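Long-range contacts in probable E3 ubiquitin-protein ligase HERC1 (Homo sapiens, PDB 4QT6), which probably attaches ubiquitin to target proteins as a HECT-type E3 ligase, its SPRY domain being a likely protein-recognition module: residues Q40-V46 / K150-M156; G101-T105 / F117-G121. Where two conformers were deposited one is given. Residues are numbered along the deposited sequence.

In the fold
Both contacts belong to one antiparallel sheet of the SPRY (B30.2) beta-sandwich, in which strands 150-154, 38-47, 103-109 and 114-119 lie side by side in that order. Contact 1 joins the first two and contact 2 the last two; their centres are about 9 Å apart. The seam between them is backbone pairing of 38-47 with 103-109: Ile104 N lies 2.8 Å from Phe43 O, and Gly101 N lies 2.8 Å from Ile45 O, both probable hydrogen bonds. Along the chain, the local hairpin of contact 2 is nested inside the long loop closed by contact 1, where strand 150-154, the last along the chain, returns to pair with strand 38-47, bringing residues more than 100 positions apart side by side.

Contact 1: residues Q40-V46 / K150-M156; sequences QWKFYIV and KVKICDM. With ARF (formamide), chain F.
Strands 40-46 and 150-154, extended as far as Val46, run antiparallel, axes 4.6 Å apart at closest and 152° between directions. Lys42-Cys154 and Tyr44-Lys152 are hydrogen-bonded pairs (N to O both ways, 2.9 Å in the first, 2.8 Å in the second), Phe43-Ile153 and Ile45-Val151 non-hydrogen-bonded ones. Selenomethionine Met156, the most covered residue, has left the strand (phi/psi -71/-14°); with chi1 p and chi2 t its flexible apolar chain lies along Gln40, CE 3.7 Å from Gln40 NE2, and water links Gln40 O to Met156 N, weakly at the latter. Lys42 (m, then extended) has CE 3.3 Å from Met156 O and NZ hydrogen-bonded to Met158 O. At Val46 the backbone turns (-74/-46°), leaving a weak hydrogen bond, Val46 N to Lys150 O at 2.9 Å. Phe43 (m) sets CD1 3.7 Å from Val151 CG1, and both meet Val140 across the beta-sandwich. So that face is apolar; the other is mixed, Tyr44 CB 4.0 Å from buried Cys154 SG among lysine stems, while Lys150 salt-bridges Glu13.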
loop_
_atom_site.group_PDB
_atom_site.type_symbol
_atom_site.label_atom_id
_atom_site.label_comp_id
_atom_site.label_asym_id
_atom_site.label_seq_id
_atom_site.Cartn_x
_atom_site.Cartn_y
_atom_site.Cartn_z
ATOM N N GLN A 40 -10.047 -6.978 -5.338
ATOM C CA GLN A 40 -9.307 -6.036 -6.167
ATOM C C GLN A 40 -9.736 -4.592 -5.806
ATOM O O GLN A 40 -10.919 -4.332 -5.568
ATOM C CB GLN A 40 -9.622 -6.359 -7.619
ATOM C CG GLN A 40 -8.728 -5.713 -8.638
ATOM C CD GLN A 40 -9.033 -6.179 -10.053
ATOM O OE1 GLN A 40 -9.464 -7.312 -10.271
ATOM N NE2 GLN A 40 -8.847 -5.295 -11.008
ATOM N N TRP A 41 -8.776 -3.676 -5.764
ATOM C CA TRP A 41 -9.060 -2.265 -5.514
ATOM C C TRP A 41 -7.931 -1.425 -6.122
ATOM O O TRP A 41 -6.969 -1.972 -6.682
ATOM C CB TRP A 41 -9.226 -1.975 -4.013
ATOM C CG TRP A 41 -7.933 -1.999 -3.295
ATOM C CD1 TRP A 41 -7.199 -0.921 -2.913
ATOM C CD2 TRP A 41 -7.200 -3.157 -2.855
ATOM N NE1 TRP A 41 -6.067 -1.321 -2.291
ATOM C CE2 TRP A 41 -6.044 -2.686 -2.217
ATOM C CE3 TRP A 41 -7.430 -4.540 -2.920
ATOM C CZ2 TRP A 41 -5.081 -3.532 -1.666
ATOM C CZ3 TRP A 41 -6.470 -5.396 -2.389
ATOM C CH2 TRP A 41 -5.303 -4.883 -1.761
ATOM N N LYS A 42 -8.038 -0.102 -6.009
ATOM C CA LYS A 42 -6.992 0.778 -6.488
ATOM C C LYS A 42 -6.558 1.781 -5.437
ATOM O O LYS A 42 -7.324 2.165 -4.577
ATOM C CB LYS A 42 -7.437 1.539 -7.747
ATOM C CG LYS A 42 -7.743 0.646 -8.922
ATOM C CD LYS A 42 -8.141 1.443 -10.134
ATOM C CE LYS A 42 -8.340 0.540 -11.331
ATOM N NZ LYS A 42 -9.014 1.271 -12.433
ATOM N N PHE A 43 -5.278 2.139 -5.486
ATOM C CA PHE A 43 -4.790 3.333 -4.813
ATOM C C PHE A 43 -4.539 4.397 -5.849
ATOM O O PHE A 43 -4.050 4.092 -6.939
ATOM C CB PHE A 43 -3.502 3.049 -4.062
ATOM C CG PHE A 43 -3.688 2.223 -2.815
ATOM C CD1 PHE A 43 -4.414 2.727 -1.750
ATOM C CD2 PHE A 43 -3.082 1.002 -2.680
ATOM C CE1 PHE A 43 -4.571 1.995 -0.590
ATOM C CE2 PHE A 43 -3.220 0.268 -1.504
ATOM C CZ PHE A 43 -3.937 0.781 -0.465
ATOM N N TYR A 44 -4.882 5.644 -5.513
ATOM C CA TYR A 44 -4.632 6.781 -6.385
ATOM C C TYR A 44 -3.731 7.741 -5.615
ATOM O O TYR A 44 -4.020 8.098 -4.456
ATOM C CB TYR A 44 -5.939 7.448 -6.780
ATOM C CG TYR A 44 -5.730 8.714 -7.547
ATOM C CD1 TYR A 44 -5.273 8.676 -8.858
ATOM C CD2 TYR A 44 -5.962 9.947 -6.957
ATOM C CE1 TYR A 44 -5.072 9.848 -9.576
ATOM C CE2 TYR A 44 -5.749 11.122 -7.663
ATOM C CZ TYR A 44 -5.305 11.056 -8.971
ATOM O OH TYR A 44 -5.112 12.216 -9.703
ATOM N N ILE A 45 -2.619 8.122 -6.232
ATOM C CA ILE A 45 -1.636 8.969 -5.556
ATOM C C ILE A 45 -2.031 10.450 -5.700
ATOM O O ILE A 45 -1.849 11.088 -6.753
ATOM C CB ILE A 45 -0.182 8.723 -6.027
ATOM C CG1 ILE A 45 0.148 7.217 -6.092
ATOM C CG2 ILE A 45 0.789 9.458 -5.129
ATOM C CD1 ILE A 45 0.001 6.452 -4.807
ATOM N N VAL A 46 -2.611 10.985 -4.631
ATOM C CA VAL A 46 -3.166 12.346 -4.669
ATOM C C VAL A 46 -2.056 13.400 -4.657
ATOM O O VAL A 46 -2.114 14.403 -5.397
ATOM C CB VAL A 46 -4.150 12.579 -3.503
ATOM C CG1 VAL A 46 -4.545 14.037 -3.413
ATOM C CG2 VAL A 46 -5.416 11.737 -3.670
ATOM N N LYS A 150 -0.338 12.211 0.145
ATOM C CA LYS A 150 -1.744 11.804 0.244
ATOM C C LYS A 150 -2.074 10.692 -0.738
ATOM O O LYS A 150 -1.711 10.770 -1.914
ATOM C CB LYS A 150 -2.698 12.984 -0.018
ATOM C CG LYS A 150 -2.588 14.128 0.963
ATOM C CD LYS A 150 -3.698 15.128 0.690
ATOM C CE LYS A 150 -3.509 16.375 1.549
ATOM N NZ LYS A 150 -4.761 17.143 1.774
ATOM N N VAL A 151 -2.746 9.654 -0.253
ATOM C CA VAL A 151 -3.164 8.517 -1.097
ATOM C C VAL A 151 -4.644 8.253 -0.885
ATOM O O VAL A 151 -5.111 8.170 0.259
ATOM C CB VAL A 151 -2.350 7.240 -0.751
ATOM C CG1 VAL A 151 -2.768 6.039 -1.604
ATOM C CG2 VAL A 151 -0.857 7.500 -0.914
ATOM N N LYS A 152 -5.369 8.071 -1.982
ATOM C CA LYS A 152 -6.773 7.735 -1.950
ATOM C C LYS A 152 -6.976 6.241 -2.194
ATOM O O LYS A 152 -6.361 5.673 -3.102
ATOM C CB LYS A 152 -7.505 8.532 -3.033
ATOM C CG LYS A 152 -8.997 8.279 -3.107
ATOM C CD LYS A 152 -9.683 9.236 -4.063
ATOM C CE LYS A 152 -11.162 8.918 -4.156
ATOM N NZ LYS A 152 -11.956 9.977 -4.838
ATOM N N ILE A 153 -7.864 5.630 -1.415
ATOM C CA ILE A 153 -8.276 4.266 -1.693
ATOM C C ILE A 153 -9.582 4.287 -2.503
ATOM O O ILE A 153 -10.508 5.028 -2.170
ATOM C CB ILE A 153 -8.346 3.411 -0.387
ATOM C CG1 ILE A 153 -8.458 1.917 -0.728
ATOM C CG2 ILE A 153 -9.451 3.872 0.539
ATOM C CD1 ILE A 153 -8.288 1.002 0.480
ATOM N N CYS A 154 -9.642 3.466 -3.545
ATOM C CA CYS A 154 -10.667 3.484 -4.590
ATOM C C CYS A 154 -11.176 2.115 -4.937
ATOM O O CYS A 154 -10.441 1.135 -4.855
ATOM C CB CYS A 154 -10.046 3.945 -5.909
ATOM S SG CYS A 154 -9.283 5.546 -5.882
ATOM N N ASP A 155 -12.416 2.065 -5.398
ATOM C CA ASP A 155 -12.989 0.839 -5.935
ATOM C C ASP A 155 -12.325 0.493 -7.266
ATOM O O ASP A 155 -11.692 1.338 -7.925
ATOM C CB ASP A 155 -14.501 0.973 -6.108
ATOM C CG ASP A 155 -14.881 1.742 -7.363
ATOM O OD1 ASP A 155 -14.992 1.114 -8.445
ATOM O OD2 ASP A 155 -15.071 2.969 -7.263
HETATM N N MSE A 156 -12.456 -0.757 -7.688
HETATM C CA MSE A 156 -11.678 -1.232 -8.829
HETATM C C MSE A 156 -12.125 -0.652 -10.159
HETATM O O MSE A 156 -11.393 -0.775 -11.146
HETATM C CB MSE A 156 -11.717 -2.766 -8.829
HETATM C CG MSE A 156 -12.940 -3.283 -9.563
HETATM SE SE MSE A 156 -12.832 -5.252 -9.772
HETATM C CE MSE A 156 -12.503 -5.439 -11.698
HETATM N N ARF F . -11.129 -1.344 0.856
HETATM C C ARF F . -11.581 -0.095 0.650
HETATM O O ARF F . -11.619 0.685 1.598
HETATM O O HOH W 1 -12.719 -2.268 -5.113
#

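Contact 2: residues G101-T105 / F117-G121. With ARF (formamide), chain E; ARF (formamide), chain C.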
loop_
_atom_site.group_PDB
_atom_site.type_symbol
_atom_site.label_atom_id
_atom_site.label_comp_id
_atom_site.label_asym_id
_atom_site.label_seq_id
_atom_site.Cartn_x
_atom_site.Cartn_y
_atom_site.Cartn_z
ATOM N N GLY A 101 -0.731 11.244 -9.264
ATOM C CA GLY A 101 -1.610 11.131 -10.411
ATOM C C GLY A 101 -1.740 9.743 -11.007
ATOM O O GLY A 101 -2.582 9.534 -11.897
ATOM N N ASP A 102 -0.945 8.792 -10.521
ATOM C CA ASP A 102 -1.047 7.397 -10.954
ATOM C C ASP A 102 -2.033 6.595 -10.089
ATOM O O ASP A 102 -2.259 6.895 -8.888
ATOM C CB ASP A 102 0.316 6.693 -10.895
ATOM C CG ASP A 102 1.312 7.234 -11.912
ATOM O OD1 ASP A 102 0.864 7.623 -13.007
ATOM O OD2 ASP A 102 2.536 7.227 -11.616
ATOM N N PHE A 103 -2.621 5.600 -10.736
ATOM C CA PHE A 103 -3.413 4.539 -10.097
ATOM C C PHE A 103 -2.622 3.261 -10.023
ATOM O O PHE A 103 -1.996 2.870 -11.019
ATOM C CB PHE A 103 -4.651 4.190 -10.915
ATOM C CG PHE A 103 -5.729 5.219 -10.889
ATOM C CD1 PHE A 103 -5.759 6.224 -11.840
ATOM C CD2 PHE A 103 -6.758 5.145 -9.963
ATOM C CE1 PHE A 103 -6.779 7.167 -11.835
ATOM C CE2 PHE A 103 -7.775 6.064 -9.958
ATOM C CZ PHE A 103 -7.788 7.081 -10.898
ATOM N N ILE A 104 -2.673 2.586 -8.868
ATOM C CA ILE A 104 -2.101 1.240 -8.722
ATOM C C ILE A 104 -3.264 0.307 -8.413
ATOM O O ILE A 104 -3.899 0.420 -7.391
ATOM C CB ILE A 104 -1.008 1.161 -7.623
ATOM C CG1 ILE A 104 0.165 2.097 -7.946
ATOM C CG2 ILE A 104 -0.547 -0.285 -7.416
ATOM C CD1 ILE A 104 0.857 1.775 -9.258
ATOM N N THR A 105 -3.531 -0.617 -9.320
ATOM C CA THR A 105 -4.476 -1.690 -9.066
ATOM C C THR A 105 -3.796 -2.742 -8.216
ATOM O O THR A 105 -2.667 -3.160 -8.514
ATOM C CB THR A 105 -4.939 -2.340 -10.381
ATOM O OG1 THR A 105 -5.538 -1.342 -11.231
ATOM C CG2 THR A 105 -5.916 -3.468 -10.126
ATOM N N PHE A 117 0.077 -6.339 -8.794
ATOM C CA PHE A 117 -0.075 -4.894 -8.944
ATOM C C PHE A 117 -0.020 -4.477 -10.410
ATOM O O PHE A 117 0.874 -4.904 -11.145
ATOM C CB PHE A 117 1.063 -4.143 -8.241
ATOM C CG PHE A 117 1.098 -4.307 -6.745
ATOM C CD1 PHE A 117 0.096 -3.785 -5.934
ATOM C CD2 PHE A 117 2.167 -4.948 -6.133
ATOM C CE1 PHE A 117 0.153 -3.943 -4.548
ATOM C CE2 PHE A 117 2.232 -5.093 -4.773
ATOM C CZ PHE A 117 1.220 -4.578 -3.965
ATOM N N GLY A 118 -0.944 -3.618 -10.819
ATOM C CA GLY A 118 -0.933 -3.025 -12.138
ATOM C C GLY A 118 -0.882 -1.525 -12.007
ATOM O O GLY A 118 -1.417 -0.963 -11.054
ATOM N N LYS A 119 -0.192 -0.878 -12.939
ATOM C CA LYS A 119 -0.103 0.584 -12.950
ATOM C C LYS A 119 -0.957 1.167 -14.060
ATOM O O LYS A 119 -0.884 0.720 -15.207
ATOM C CB LYS A 119 1.357 1.031 -13.118
ATOM C CG LYS A 119 1.528 2.523 -13.268
ATOM C CD LYS A 119 2.990 2.887 -13.421
ATOM C CE LYS A 119 3.178 4.376 -13.647
ATOM N NZ LYS A 119 4.596 4.683 -14.000
ATOM N N ASN A 120 -1.770 2.159 -13.707
ATOM C CA ASN A 120 -2.649 2.862 -14.649
ATOM C C ASN A 120 -3.389 1.954 -15.613
ATOM O O ASN A 120 -3.392 2.176 -16.835
ATOM C CB ASN A 120 -1.865 3.950 -15.397
ATOM C CG ASN A 120 -1.452 5.083 -14.489
ATOM O OD1 ASN A 120 -2.182 5.446 -13.570
ATOM N ND2 ASN A 120 -0.283 5.648 -14.733
ATOM N N GLY A 121 -4.019 0.922 -15.072
ATOM C CA GLY A 121 -4.884 0.083 -15.881
ATOM C C GLY A 121 -4.186 -0.977 -16.735
ATOM O O GLY A 121 -4.868 -1.814 -17.324
HETATM N N ARF E . -8.317 10.185 -13.472
HETATM C C ARF E . -8.450 10.544 -12.188
HETATM O O ARF E . -9.442 10.187 -11.598
HETATM N N ARF C . 3.141 -2.523 -11.632
HETATM C C ARF C . 3.607 -2.982 -12.799
HETATM O O ARF C . 4.703 -2.609 -13.200
HETATM O O HOH W 2 -3.115 7.943 -14.123
HETATM O O HOH W 3 4.608 7.466 -13.308
#
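At phi 89° a CB on Gly101 would be jammed against the preceding carbonyl, so glycine suits this loop; water joins Gly101 O to Asn120 OD1. Asp102 OD1 accepts a 2.9 Å hydrogen bond from Asn120 ND2, while OD2, also hydrogen-bonded to Thr99 N, reaches Lys119 NZ through a second water; Ser97 O holds that lysine too. Phe103 O receives the last main-chain bond, from Asn120 N (2.8 Å); because the Asn120 backbone turns (44/49°), its side-chain OD1 replaces a carbonyl as acceptor for Phe103 N (2.9 Å). The buried Phe103 ring meets Tyr44 and packs on Lys42, where a large apolar group fits. These segments form the open end of antiparallel hairpin 103-109/114-119 in the SPRY sandwich. Ile104 forms a non-hydrogen-bonded pair with Lys119, both side chains on one face, and sets CG2 3.9 Å from CD1 of Phe117, whose ring stacks on Tyr78. Thr105 and Gly118 are hydrogen-bonded both ways (Thr105 N-Gly118 O 2.8 Å, Gly118 N-Thr105 O 2.9 Å), bare glycine beside branched threonine.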